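Local coordinates for protein rhamnogalacturonan endolyase YesW (Bacillus subtilis, PDB 2ZUX) that cleaves the backbone of type I rhamnogalacturonan from plant cell walls by endo-acting elimination, with calcium or manganese required for activity, at residues Gln323-Ser329 / Leu360-Leu366; Phe381-Asp386 / Lys411-Met417; Arg264-Ala270 / Ile283-Tyr289; Ala176-Met182 / Ala552-Tyr558. All blocks are in the same frame, centred on the assembly; numbering follows the deposited sequence.

Contact 1. Residues Gln323-Ser329 / Leu360-Leu366; sequences QGNHNLS and LGHGDAL. With CA (calcium ion), chain C.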
# COMPACT_ATOMS: atom_id res chain seq x y z
N GLN A 323 4.96 19.16 9.42
CA GLN A 323 5.57 18.74 8.16
C GLN A 323 4.92 17.54 7.49
O GLN A 323 5.15 17.31 6.31
CB GLN A 323 7.08 18.47 8.35
CG GLN A 323 7.87 19.65 8.93
CD GLN A 323 7.61 20.94 8.18
OE1 GLN A 323 7.78 21.01 6.97
NE2 GLN A 323 7.20 21.96 8.92
N GLY A 324 4.15 16.76 8.24
CA GLY A 324 3.64 15.50 7.72
C GLY A 324 2.52 15.62 6.71
O GLY A 324 1.78 16.61 6.68
N ASN A 325 2.41 14.59 5.88
CA ASN A 325 1.35 14.45 4.89
C ASN A 325 0.24 13.55 5.44
O ASN A 325 0.38 12.95 6.50
CB ASN A 325 1.92 13.76 3.66
CG ASN A 325 2.47 14.71 2.61
OD1 ASN A 325 2.90 15.84 2.91
ND2 ASN A 325 2.45 14.26 1.35
N HIS A 326 -0.85 13.42 4.69
CA HIS A 326 -1.82 12.34 4.93
C HIS A 326 -1.31 10.99 4.40
O HIS A 326 -2.10 10.17 3.92
CB HIS A 326 -3.16 12.60 4.23
CG HIS A 326 -3.72 13.97 4.44
ND1 HIS A 326 -4.28 14.39 5.63
CD2 HIS A 326 -3.83 15.01 3.59
CE1 HIS A 326 -4.71 15.63 5.50
NE2 HIS A 326 -4.46 16.03 4.26
N ASN A 327 -0.00 10.79 4.45
CA ASN A 327 0.65 9.60 3.93
C ASN A 327 2.13 9.68 4.31
O ASN A 327 2.60 10.71 4.76
CB ASN A 327 0.44 9.41 2.41
CG ASN A 327 0.22 10.72 1.65
OD1 ASN A 327 -0.90 11.01 1.18
ND2 ASN A 327 1.27 11.50 1.51
N LEU A 328 2.83 8.57 4.15
CA LEU A 328 4.27 8.51 4.41
C LEU A 328 4.89 7.48 3.47
O LEU A 328 4.17 6.74 2.78
CB LEU A 328 4.56 8.19 5.88
CG LEU A 328 3.88 7.02 6.59
CD1 LEU A 328 4.31 5.66 6.03
CD2 LEU A 328 4.18 7.08 8.08
N SER A 329 6.21 7.45 3.41
CA SER A 329 6.93 6.40 2.71
C SER A 329 8.00 5.84 3.63
O SER A 329 8.38 6.47 4.62
CB SER A 329 7.62 6.93 1.45
OG SER A 329 6.74 7.63 0.59
N LEU A 360 8.61 22.91 4.18
CA LEU A 360 7.56 23.20 3.20
C LEU A 360 6.17 22.82 3.70
O LEU A 360 5.16 23.17 3.08
CB LEU A 360 7.88 22.58 1.84
CG LEU A 360 9.12 23.16 1.17
CD1 LEU A 360 9.56 22.29 0.01
CD2 LEU A 360 8.91 24.62 0.73
N GLY A 361 6.12 22.09 4.81
CA GLY A 361 4.85 21.82 5.47
C GLY A 361 4.03 20.71 4.84
O GLY A 361 4.47 20.01 3.91
N HIS A 362 2.81 20.59 5.35
CA HIS A 362 1.88 19.51 5.03
C HIS A 362 1.48 19.45 3.57
O HIS A 362 1.27 20.48 2.93
CB HIS A 362 0.63 19.71 5.89
CG HIS A 362 -0.54 18.89 5.44
ND1 HIS A 362 -0.65 17.54 5.72
CD2 HIS A 362 -1.65 19.22 4.73
CE1 HIS A 362 -1.76 17.07 5.17
NE2 HIS A 362 -2.39 18.07 4.58
N GLY A 363 1.34 18.23 3.05
CA GLY A 363 0.74 18.02 1.75
C GLY A 363 -0.06 16.73 1.65
O GLY A 363 -0.16 15.97 2.61
N ASP A 364 -0.60 16.48 0.46
CA ASP A 364 -1.59 15.42 0.28
C ASP A 364 -1.13 14.24 -0.55
O ASP A 364 -1.81 13.22 -0.59
CB ASP A 364 -2.87 15.98 -0.34
CG ASP A 364 -3.79 16.61 0.68
OD1 ASP A 364 -3.27 17.20 1.65
OD2 ASP A 364 -5.03 16.54 0.48
N ALA A 365 0.01 14.37 -1.22
CA ALA A 365 0.54 13.27 -2.03
C ALA A 365 2.06 13.24 -1.90
O ALA A 365 2.68 14.28 -1.64
CB ALA A 365 0.12 13.42 -3.49
N LEU A 366 2.64 12.06 -2.11
CA LEU A 366 4.04 11.81 -1.79
C LEU A 366 4.53 10.61 -2.57
O LEU A 366 3.83 9.59 -2.63
CB LEU A 366 4.14 11.50 -0.30
CG LEU A 366 5.51 11.34 0.35
CD1 LEU A 366 6.28 12.65 0.32
CD2 LEU A 366 5.33 10.87 1.78
CA CA C . -4.21 17.99 3.40
O HOH W 1 3.97 7.76 0.18
O HOH W 2 -6.07 17.95 2.39
O HOH W 3 -5.30 19.00 4.98
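G361 opens the pairing by giving its backbone N-H to OE1 of Q323, 2.9 Å from N to OE1; the glutamine chain, bent at its second torsion, curls back to present this oxygen. At H362 the imidazole is gripped at both nitrogens. Its ND1 donates to the carbonyl oxygen of G324 at 2.8 Å, in the carbonyl plane and on a lone pair, while NE2 binds a calcium ion at 2.2 Å. With CG anti to the backbone N (chi1 166°), the H362 ring is carried to the H326 side, where the two form an offset edge-to-face pair, CE1 of H362 over the H326 face and the planes 84° apart. NE2 of H326 binds the same metal at 2.2 Å, while its ND1 is hydrogen-bonded to Y288. G363 N gives a weak bond to N325 OD1, which also accepts from Q382. D364 runs alongside H326 and reaches the calcium through OD1 at 2.1 Å; OD2 accepts a hydrogen bond from one of the metal-bound waters. E385 and two waters complete the coordination. Past A365, whose carbonyl receives a weak bond from N325 ND2, L366 lays CD2 against CA of L328, 3.7 Å away. Both segments are loops leading into the first strands of successive four-stranded antiparallel sheets of the beta-propeller, 329-331 and 366-369, and L366 also packs on strand 379-383.

Contact 2. Residues Phe381-Asp386 / Lys411-Met417; sequences FQVHED and KDVGRGM. With CA (calcium ion), chain C.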
# COMPACT_ATOMS: atom_id res chain seq x y z
N PHE A 381 9.25 13.16 -4.42
CA PHE A 381 8.40 14.17 -5.02
C PHE A 381 7.19 14.36 -4.14
O PHE A 381 6.54 13.39 -3.75
CB PHE A 381 7.97 13.77 -6.44
CG PHE A 381 7.08 14.78 -7.10
CD1 PHE A 381 7.55 16.06 -7.39
CD2 PHE A 381 5.77 14.46 -7.45
CE1 PHE A 381 6.73 17.02 -7.99
CE2 PHE A 381 4.94 15.41 -8.06
CZ PHE A 381 5.43 16.69 -8.33
N GLN A 382 6.88 15.62 -3.84
CA GLN A 382 5.84 15.95 -2.88
C GLN A 382 5.12 17.20 -3.32
O GLN A 382 5.71 18.06 -3.96
CB GLN A 382 6.47 16.21 -1.51
CG GLN A 382 5.49 16.37 -0.36
CD GLN A 382 6.17 16.77 0.94
OE1 GLN A 382 7.39 16.90 0.99
NE2 GLN A 382 5.38 16.95 1.99
N VAL A 383 3.83 17.26 -3.00
CA VAL A 383 3.05 18.48 -3.19
C VAL A 383 2.67 19.07 -1.83
O VAL A 383 2.74 18.38 -0.80
CB VAL A 383 1.80 18.25 -4.08
CG1 VAL A 383 2.24 17.87 -5.50
CG2 VAL A 383 0.86 17.20 -3.47
N HIS A 384 2.27 20.34 -1.85
CA HIS A 384 2.14 21.11 -0.62
C HIS A 384 0.83 21.89 -0.60
O HIS A 384 0.39 22.41 -1.64
CB HIS A 384 3.36 22.03 -0.47
CG HIS A 384 4.63 21.26 -0.31
ND1 HIS A 384 5.53 21.05 -1.33
CD2 HIS A 384 5.09 20.57 0.76
CE1 HIS A 384 6.51 20.27 -0.88
NE2 HIS A 384 6.27 19.98 0.38
N GLU A 385 0.22 21.95 0.58
CA GLU A 385 -1.12 22.50 0.76
C GLU A 385 -1.12 23.99 1.08
O GLU A 385 -2.09 24.68 0.78
CB GLU A 385 -1.78 21.74 1.91
CG GLU A 385 -3.23 22.11 2.23
CD GLU A 385 -3.88 21.03 3.03
OE1 GLU A 385 -3.88 19.88 2.54
OE2 GLU A 385 -4.38 21.29 4.15
N ASP A 386 -0.06 24.46 1.73
CA ASP A 386 0.04 25.87 2.13
C ASP A 386 0.21 26.74 0.88
O ASP A 386 1.21 26.61 0.17
CB ASP A 386 1.22 26.04 3.10
CG ASP A 386 1.35 27.44 3.68
OD1 ASP A 386 0.59 28.35 3.30
OD2 ASP A 386 2.26 27.62 4.53
N LYS A 411 -0.88 28.39 -4.33
CA LYS A 411 -2.17 27.78 -4.03
C LYS A 411 -1.94 26.37 -3.49
O LYS A 411 -0.84 25.82 -3.62
CB LYS A 411 -3.07 27.72 -5.27
CG LYS A 411 -2.50 26.91 -6.42
CD LYS A 411 -3.39 26.93 -7.68
CE LYS A 411 -4.55 25.96 -7.57
NZ LYS A 411 -5.00 25.48 -8.91
N ASP A 412 -2.98 25.82 -2.88
CA ASP A 412 -3.02 24.42 -2.47
C ASP A 412 -2.84 23.53 -3.70
O ASP A 412 -3.60 23.62 -4.66
CB ASP A 412 -4.38 24.17 -1.81
CG ASP A 412 -4.56 22.76 -1.27
OD1 ASP A 412 -3.67 21.90 -1.45
OD2 ASP A 412 -5.62 22.51 -0.65
N VAL A 413 -1.79 22.71 -3.69
CA VAL A 413 -1.60 21.71 -4.75
C VAL A 413 -1.93 20.36 -4.13
O VAL A 413 -1.13 19.79 -3.39
CB VAL A 413 -0.15 21.73 -5.32
CG1 VAL A 413 0.01 20.68 -6.43
CG2 VAL A 413 0.18 23.13 -5.85
N GLY A 414 -3.13 19.86 -4.42
CA GLY A 414 -3.66 18.70 -3.70
C GLY A 414 -3.25 17.34 -4.22
O GLY A 414 -3.46 16.34 -3.53
N ARG A 415 -2.71 17.28 -5.43
CA ARG A 415 -2.34 16.02 -6.06
C ARG A 415 -1.00 16.15 -6.75
O ARG A 415 -0.67 17.21 -7.28
CB ARG A 415 -3.39 15.61 -7.10
CG ARG A 415 -4.80 15.42 -6.59
CD ARG A 415 -4.90 14.22 -5.65
NE ARG A 415 -6.30 13.88 -5.43
CZ ARG A 415 -6.99 13.01 -6.16
NH1 ARG A 415 -6.42 12.34 -7.15
NH2 ARG A 415 -8.27 12.81 -5.88
N GLY A 416 -0.23 15.07 -6.74
CA GLY A 416 1.00 14.98 -7.52
C GLY A 416 1.29 13.53 -7.82
O GLY A 416 0.98 12.67 -6.99
N MET A 417 1.88 13.28 -8.98
CA MET A 417 2.21 11.92 -9.40
C MET A 417 3.66 11.80 -9.85
O MET A 417 4.27 12.78 -10.27
CB MET A 417 1.29 11.47 -10.53
CG MET A 417 0.22 10.50 -10.10
SD MET A 417 0.85 8.88 -9.63
CE MET A 417 1.46 8.29 -11.22
CA CA C . -4.21 17.99 3.40
O HOH W 4 -3.73 19.53 -0.28
O HOH W 3 -5.30 19.00 4.98
O HOH W 5 1.72 25.71 -2.41
O HOH W 2 -6.07 17.95 2.39
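Two carboxylates, E385 and D412, lie side by side and point the same way, with E385 OE1 4.5 Å from D412 OD1. A water bridges them, donating to both oxygens, and a calcium ion sits 2.1 Å from E385 OE1, so the cation and the water probably offset much of the like-charge repulsion. The glutamate reaches the metal by an extended chain, with CG anti to the backbone N (chi1 -177°). Its other oxygen, OE2, accepts from a water that is itself a calcium ligand; H326, H362 and D364 supply the remaining protein ligands. One direct backbone bond joins the segments, V413 N to H384 O at 3.0 Å and nearly straight (164°). Close by, D412 CA makes a C-H contact to E385 O, and a water links the carbonyls of D386 and K411. In the propeller, 381-386 is the end of strand 379-383 and the loop after it, whereas 411-417 leads into strand 416-419, the first strand of the next sheet. Between these sheets the valines pack on each other and on backbone carbonyls. V383 and V413 cross at about a right angle, V383 CG1 lying 3.7 Å from V413 CG1, and V383 CG2 rests on V413 O at 3.3 Å. G416 brings its CA to 3.7 Å from V383 CG1. Beyond it F381 CE2 approaches M417 O, and both valines also touch A432 of strand 429-432.

Contact 3. Residues Arg264-Ala270 / Ile283-Tyr289; sequences RVDRFLA and IMTRGYY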
# COMPACT_ATOMS: atom_id res chain seq x y z
N ARG A 264 -6.79 17.67 15.00
CA ARG A 264 -5.36 17.39 14.86
C ARG A 264 -4.88 16.22 15.71
O ARG A 264 -3.99 15.46 15.28
CB ARG A 264 -4.57 18.66 15.18
CG ARG A 264 -4.65 19.69 14.07
CD ARG A 264 -4.33 21.08 14.59
NE ARG A 264 -4.36 22.09 13.53
CZ ARG A 264 -5.46 22.61 13.00
NH1 ARG A 264 -6.67 22.25 13.42
NH2 ARG A 264 -5.34 23.53 12.04
N VAL A 265 -5.49 16.05 16.88
CA VAL A 265 -5.14 14.97 17.80
C VAL A 265 -5.30 13.59 17.16
O VAL A 265 -4.57 12.65 17.51
CB VAL A 265 -5.99 15.07 19.10
CG1 VAL A 265 -7.48 14.98 18.80
CG2 VAL A 265 -5.58 14.01 20.12
N ASP A 266 -6.24 13.45 16.22
CA ASP A 266 -6.61 12.15 15.70
C ASP A 266 -6.15 11.95 14.26
O ASP A 266 -6.83 11.30 13.46
CB ASP A 266 -8.11 11.93 15.85
CG ASP A 266 -8.52 11.56 17.27
OD1 ASP A 266 -7.64 11.25 18.10
OD2 ASP A 266 -9.75 11.60 17.54
N ARG A 267 -4.98 12.50 13.94
CA ARG A 267 -4.39 12.35 12.62
C ARG A 267 -3.34 11.26 12.67
O ARG A 267 -2.20 11.49 13.08
CB ARG A 267 -3.80 13.68 12.14
CG ARG A 267 -4.85 14.77 11.92
CD ARG A 267 -5.73 14.43 10.73
NE ARG A 267 -6.63 15.53 10.43
CZ ARG A 267 -7.16 15.75 9.24
NH1 ARG A 267 -6.88 14.96 8.22
NH2 ARG A 267 -7.96 16.80 9.06
N PHE A 268 -3.73 10.06 12.26
CA PHE A 268 -2.86 8.88 12.41
C PHE A 268 -2.27 8.43 11.09
O PHE A 268 -2.92 8.52 10.04
CB PHE A 268 -3.65 7.72 13.02
CG PHE A 268 -4.19 8.01 14.38
CD1 PHE A 268 -3.37 7.91 15.50
CD2 PHE A 268 -5.51 8.41 14.55
CE1 PHE A 268 -3.86 8.17 16.78
CE2 PHE A 268 -6.02 8.68 15.82
CZ PHE A 268 -5.19 8.58 16.93
N LEU A 269 -1.04 7.91 11.17
CA LEU A 269 -0.42 7.14 10.09
C LEU A 269 0.24 5.92 10.72
O LEU A 269 0.31 5.81 11.95
CB LEU A 269 0.59 7.98 9.30
CG LEU A 269 0.09 9.29 8.69
CD1 LEU A 269 1.28 10.12 8.21
CD2 LEU A 269 -0.89 9.00 7.56
N ALA A 270 0.70 5.00 9.89
CA ALA A 270 1.36 3.80 10.39
C ALA A 270 2.19 3.22 9.27
O ALA A 270 1.97 3.52 8.09
CB ALA A 270 0.35 2.77 10.91
N ILE A 283 5.54 0.98 12.94
CA ILE A 283 5.56 2.42 13.23
C ILE A 283 4.12 2.91 13.41
O ILE A 283 3.27 2.65 12.56
CB ILE A 283 6.19 3.22 12.06
CG1 ILE A 283 7.52 2.59 11.63
CG2 ILE A 283 6.30 4.71 12.42
CD1 ILE A 283 8.60 2.59 12.71
N MET A 284 3.85 3.58 14.52
CA MET A 284 2.57 4.27 14.74
C MET A 284 2.87 5.75 14.90
O MET A 284 3.76 6.11 15.69
CB MET A 284 1.86 3.76 16.00
CG MET A 284 1.34 2.34 15.90
SD MET A 284 -0.17 2.24 14.85
CE MET A 284 0.23 0.74 14.01
N THR A 285 2.15 6.59 14.17
CA THR A 285 2.35 8.04 14.27
C THR A 285 1.06 8.76 14.64
O THR A 285 -0.05 8.25 14.45
CB THR A 285 2.93 8.65 12.98
OG1 THR A 285 1.89 8.83 12.02
CG2 THR A 285 3.98 7.75 12.38
N ARG A 286 1.22 9.97 15.17
CA ARG A 286 0.07 10.77 15.58
C ARG A 286 0.43 12.22 15.38
O ARG A 286 1.49 12.66 15.81
CB ARG A 286 -0.27 10.50 17.05
CG ARG A 286 -1.59 11.12 17.52
CD ARG A 286 -1.95 10.64 18.91
NE ARG A 286 -3.38 10.81 19.15
CZ ARG A 286 -4.08 10.08 20.01
NH1 ARG A 286 -3.49 9.15 20.76
NH2 ARG A 286 -5.39 10.29 20.12
N GLY A 287 -0.47 12.95 14.73
CA GLY A 287 -0.26 14.36 14.44
C GLY A 287 0.53 14.61 13.17
O GLY A 287 1.38 13.80 12.77
N TYR A 288 0.26 15.75 12.55
CA TYR A 288 1.16 16.28 11.54
C TYR A 288 1.03 17.77 11.28
O TYR A 288 2.00 18.40 10.89
CB TYR A 288 1.17 15.50 10.22
CG TYR A 288 -0.13 14.95 9.72
CD1 TYR A 288 -1.09 15.77 9.11
CD2 TYR A 288 -0.37 13.57 9.76
CE1 TYR A 288 -2.28 15.23 8.62
CE2 TYR A 288 -1.54 13.03 9.26
CZ TYR A 288 -2.49 13.86 8.69
OH TYR A 288 -3.65 13.32 8.20
N TYR A 289 -0.15 18.35 11.53
CA TYR A 289 -0.30 19.79 11.28
C TYR A 289 0.52 20.64 12.24
O TYR A 289 0.99 21.72 11.85
CB TYR A 289 -1.76 20.19 11.40
CG TYR A 289 -2.64 19.59 10.33
CD1 TYR A 289 -2.60 20.08 9.03
CD2 TYR A 289 -3.52 18.54 10.63
CE1 TYR A 289 -3.42 19.55 8.04
CE2 TYR A 289 -4.34 18.01 9.64
CZ TYR A 289 -4.29 18.51 8.36
OH TYR A 289 -5.11 17.97 7.39
O HOH W 6 -2.22 16.95 13.51
O HOH W 7 0.53 11.14 12.16
O HOH W 8 -4.14 10.82 8.88
O HOH W 9 -1.02 5.57 14.43
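Strands 268-273 and 281-286 form a beta hairpin at one edge of a four-stranded propeller sheet, and this contact holds its open end. L269 and T285 are a hydrogen-bonded antiparallel pair: T285 N donates to L269 O at 3.0 Å, and the return bond from L269 N to T285 O is weak. On the face shared by F268, A270, M284 and R286, the methyl CE of M284 touches CB of A270. R286 stretches alongside F268, whose CZ lies 3.4 Å above the guanidinium plane and toward its rim. NE of that arginine gives a nearly straight bond (171°) to V265 O at 2.7 Å, in the guanidinium plane, while NH2 makes a salt bridge to D266 OD1 at 3.2 Å. E229 holds the third nitrogen, NH1. Where the strands part, G287 N donates to R267 O at 2.8 Å. R267 lays CB over the Y288 ring, 3.9 Å from its centroid; the bend at its second torsion (chi2 -68°) then carries the guanidinium to Y289, its face meeting the edge of that ring with the planes 76° apart. Its NE is hydrogen-bonded to N263. With partners for all three nitrogens and a ring over one face, the buried R286 guanidinium is probably held in one rotation and charged, and Y288, hydrogen-bonded to H326, is placed to orient that calcium ligand.

Contact 4. Residues Ala176-Met182 / Ala552-Tyr558; sequences AHYTQFM and AWQNIAY. With CA (calcium ion), chain D; RAM (alpha-L-rhamnopyranose), chain M.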
# COMPACT_ATOMS: atom_id res chain seq x y z
N ALA A 176 -11.12 8.26 7.23
CA ALA A 176 -9.83 7.98 6.58
C ALA A 176 -8.64 8.08 7.52
O ALA A 176 -7.66 7.34 7.37
CB ALA A 176 -9.64 8.89 5.38
N HIS A 177 -8.70 9.00 8.48
CA HIS A 177 -7.53 9.36 9.27
C HIS A 177 -7.45 8.66 10.60
O HIS A 177 -6.50 8.88 11.35
CB HIS A 177 -7.46 10.88 9.41
CG HIS A 177 -7.46 11.55 8.09
ND1 HIS A 177 -6.39 11.47 7.21
CD2 HIS A 177 -8.43 12.22 7.43
CE1 HIS A 177 -6.69 12.10 6.10
NE2 HIS A 177 -7.93 12.57 6.20
N TYR A 178 -8.43 7.79 10.87
CA TYR A 178 -8.50 7.09 12.15
C TYR A 178 -7.75 5.74 12.09
O TYR A 178 -6.54 5.72 12.25
CB TYR A 178 -9.96 7.00 12.64
CG TYR A 178 -10.55 8.37 12.96
CD1 TYR A 178 -10.29 9.00 14.18
CD2 TYR A 178 -11.34 9.05 12.02
CE1 TYR A 178 -10.81 10.25 14.47
CE2 TYR A 178 -11.87 10.31 12.30
CZ TYR A 178 -11.59 10.90 13.52
OH TYR A 178 -12.09 12.15 13.81
N THR A 179 -8.44 4.64 11.80
CA THR A 179 -7.78 3.32 11.78
C THR A 179 -6.81 3.22 10.61
O THR A 179 -7.18 3.44 9.45
CB THR A 179 -8.81 2.19 11.68
OG1 THR A 179 -9.66 2.23 12.83
CG2 THR A 179 -8.14 0.83 11.61
N GLN A 180 -5.57 2.86 10.96
CA GLN A 180 -4.48 2.61 10.01
C GLN A 180 -3.97 1.20 10.32
O GLN A 180 -3.38 0.98 11.38
CB GLN A 180 -3.37 3.65 10.18
CG GLN A 180 -3.86 5.10 10.26
CD GLN A 180 -4.74 5.52 9.09
OE1 GLN A 180 -4.64 5.00 7.98
NE2 GLN A 180 -5.62 6.49 9.35
N PHE A 181 -4.24 0.24 9.44
CA PHE A 181 -3.99 -1.16 9.78
C PHE A 181 -2.80 -1.76 9.05
O PHE A 181 -2.68 -1.65 7.83
CB PHE A 181 -5.27 -2.01 9.64
CG PHE A 181 -5.85 -2.06 8.24
CD1 PHE A 181 -5.68 -3.19 7.45
CD2 PHE A 181 -6.60 -1.01 7.73
CE1 PHE A 181 -6.22 -3.26 6.17
CE2 PHE A 181 -7.14 -1.06 6.44
CZ PHE A 181 -6.94 -2.19 5.66
N MET A 182 -1.92 -2.37 9.83
CA MET A 182 -0.69 -2.95 9.31
C MET A 182 -0.81 -4.46 9.28
O MET A 182 -1.15 -5.09 10.28
CB MET A 182 0.51 -2.54 10.17
CG MET A 182 0.93 -1.09 9.97
SD MET A 182 1.41 -0.72 8.27
CE MET A 182 0.08 0.38 7.76
N ALA A 552 2.07 -2.42 2.31
CA ALA A 552 1.64 -2.37 3.71
C ALA A 552 1.03 -1.02 4.10
O ALA A 552 0.06 -1.00 4.84
CB ALA A 552 2.79 -2.74 4.65
N TRP A 553 1.58 0.10 3.60
CA TRP A 553 1.00 1.40 3.94
C TRP A 553 -0.01 1.93 2.93
O TRP A 553 -0.53 3.04 3.12
CB TRP A 553 2.05 2.48 4.31
CG TRP A 553 3.16 2.78 3.33
CD1 TRP A 553 4.49 2.60 3.57
CD2 TRP A 553 3.06 3.37 2.01
NE1 TRP A 553 5.22 3.02 2.49
CE2 TRP A 553 4.38 3.47 1.51
CE3 TRP A 553 2.00 3.77 1.18
CZ2 TRP A 553 4.67 3.98 0.24
CZ3 TRP A 553 2.29 4.27 -0.09
CH2 TRP A 553 3.62 4.36 -0.54
N GLN A 554 -0.33 1.17 1.89
CA GLN A 554 -1.24 1.70 0.87
C GLN A 554 -2.56 2.19 1.46
O GLN A 554 -3.08 3.24 1.06
CB GLN A 554 -1.50 0.70 -0.26
CG GLN A 554 -2.22 1.36 -1.44
CD GLN A 554 -2.31 0.44 -2.63
OE1 GLN A 554 -3.41 0.10 -3.09
NE2 GLN A 554 -1.16 -0.00 -3.13
N ASN A 555 -3.10 1.46 2.42
CA ASN A 555 -4.39 1.84 3.00
C ASN A 555 -4.36 3.15 3.76
O ASN A 555 -5.39 3.78 3.92
CB ASN A 555 -4.96 0.73 3.91
CG ASN A 555 -4.17 0.55 5.21
OD1 ASN A 555 -3.24 -0.27 5.28
ND2 ASN A 555 -4.58 1.26 6.24
N ILE A 556 -3.20 3.53 4.28
CA ILE A 556 -3.22 4.57 5.30
C ILE A 556 -3.69 5.91 4.77
O ILE A 556 -3.31 6.35 3.66
CB ILE A 556 -1.92 4.69 6.10
CG1 ILE A 556 -0.85 5.43 5.31
CG2 ILE A 556 -1.45 3.32 6.60
CD1 ILE A 556 0.42 5.69 6.10
N ALA A 557 -4.56 6.53 5.56
CA ALA A 557 -5.08 7.87 5.29
C ALA A 557 -5.35 8.05 3.80
O ALA A 557 -6.17 7.30 3.24
CB ALA A 557 -4.16 8.94 5.88
N TYR A 558 -4.72 9.02 3.13
CA TYR A 558 -4.94 9.18 1.70
C TYR A 558 -4.01 8.30 0.89
O TYR A 558 -2.87 8.66 0.58
CB TYR A 558 -4.84 10.65 1.28
CG TYR A 558 -5.93 11.54 1.87
CD1 TYR A 558 -7.10 11.01 2.42
CD2 TYR A 558 -5.79 12.93 1.86
CE1 TYR A 558 -8.10 11.85 2.94
CE2 TYR A 558 -6.78 13.77 2.38
CZ TYR A 558 -7.92 13.21 2.93
OH TYR A 558 -8.92 13.99 3.46
CA CA D . -7.15 5.14 3.33
C1 RAM M . -12.27 11.07 2.29
C2 RAM M . -11.57 12.17 1.50
C3 RAM M . -12.24 12.40 0.14
C4 RAM M . -13.75 12.63 0.30
C5 RAM M . -14.36 11.49 1.12
C6 RAM M . -15.83 11.77 1.41
O1 RAM M . -12.00 9.81 1.72
O2 RAM M . -11.61 13.35 2.28
O3 RAM M . -11.66 13.49 -0.54
O4 RAM M . -14.36 12.75 -0.97
O5 RAM M . -13.67 11.30 2.35
O HOH W 10 -7.55 5.11 5.69
O HOH W 11 -6.90 2.66 6.79
O HOH W 12 -1.14 -3.13 5.92
O HOH W 13 -9.14 6.31 3.15
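A176 rests its CB on CE1 of Y558 at 4.1 Å, and its carbonyl oxygen meets the CA of A557 in a C-H contact of 3.4 Å. The same oxygen accepts from a water bound to a calcium ion. H177 turns an edge of its imidazole toward the Y558 face in an offset edge-to-face pair, planes 63° apart, with CE1 3.4 Å above the phenol plane. Y558 belongs to a substrate-binding site, and its OH lies 3.0 Å from O2 of a bound rhamnose. Here a loop ahead of strand 182-184, the first strand of one propeller sheet, packs on the chain that leaves the short helix 547-553; this chain makes a type I turn from W553 to I556 and offers the carbonyls of N555 and A557 to the calcium at 2.3 and 2.4 Å. D116 and N559 also bind this ion. Q180 bridges the two segments: NE2 donates to A176 O in a nearly straight bond (171°), and OE1 accepts from A557 N at 2.9 Å, the donor standing above the carbonyl plane. F181 stacks its ring on the N555 amide, 23° from parallel. M182, bent at its second and third torsions, sets CE against I556 CG2, 3.5 Å away.

How the contacts relate
One calcium ion ties contacts 1 and 2 together, since contact 1 supplies three of its protein ligands and contact 2 the fourth; D364 OD1 and E385 OE1 stand 2.9 Å apart. Contact 3 supplies a second-shell tyrosine, Y288 OH lying 2.9 Å from H326 ND1. Contact 4 reaches the backbone of the same histidine, Y558 N lying 3.0 Å from H326 O, and joins contact 3 where F268 N is 3.1 Å from H177 O. H326 thus touches both the metal and substrate-binding Y558, whose side chain is itself about 5 Å from the calcium, while the side chain of R415 in contact 2, another substrate-binding residue, is about 6 Å from a bound rhamnose. Contacts 2 and 4 do not touch.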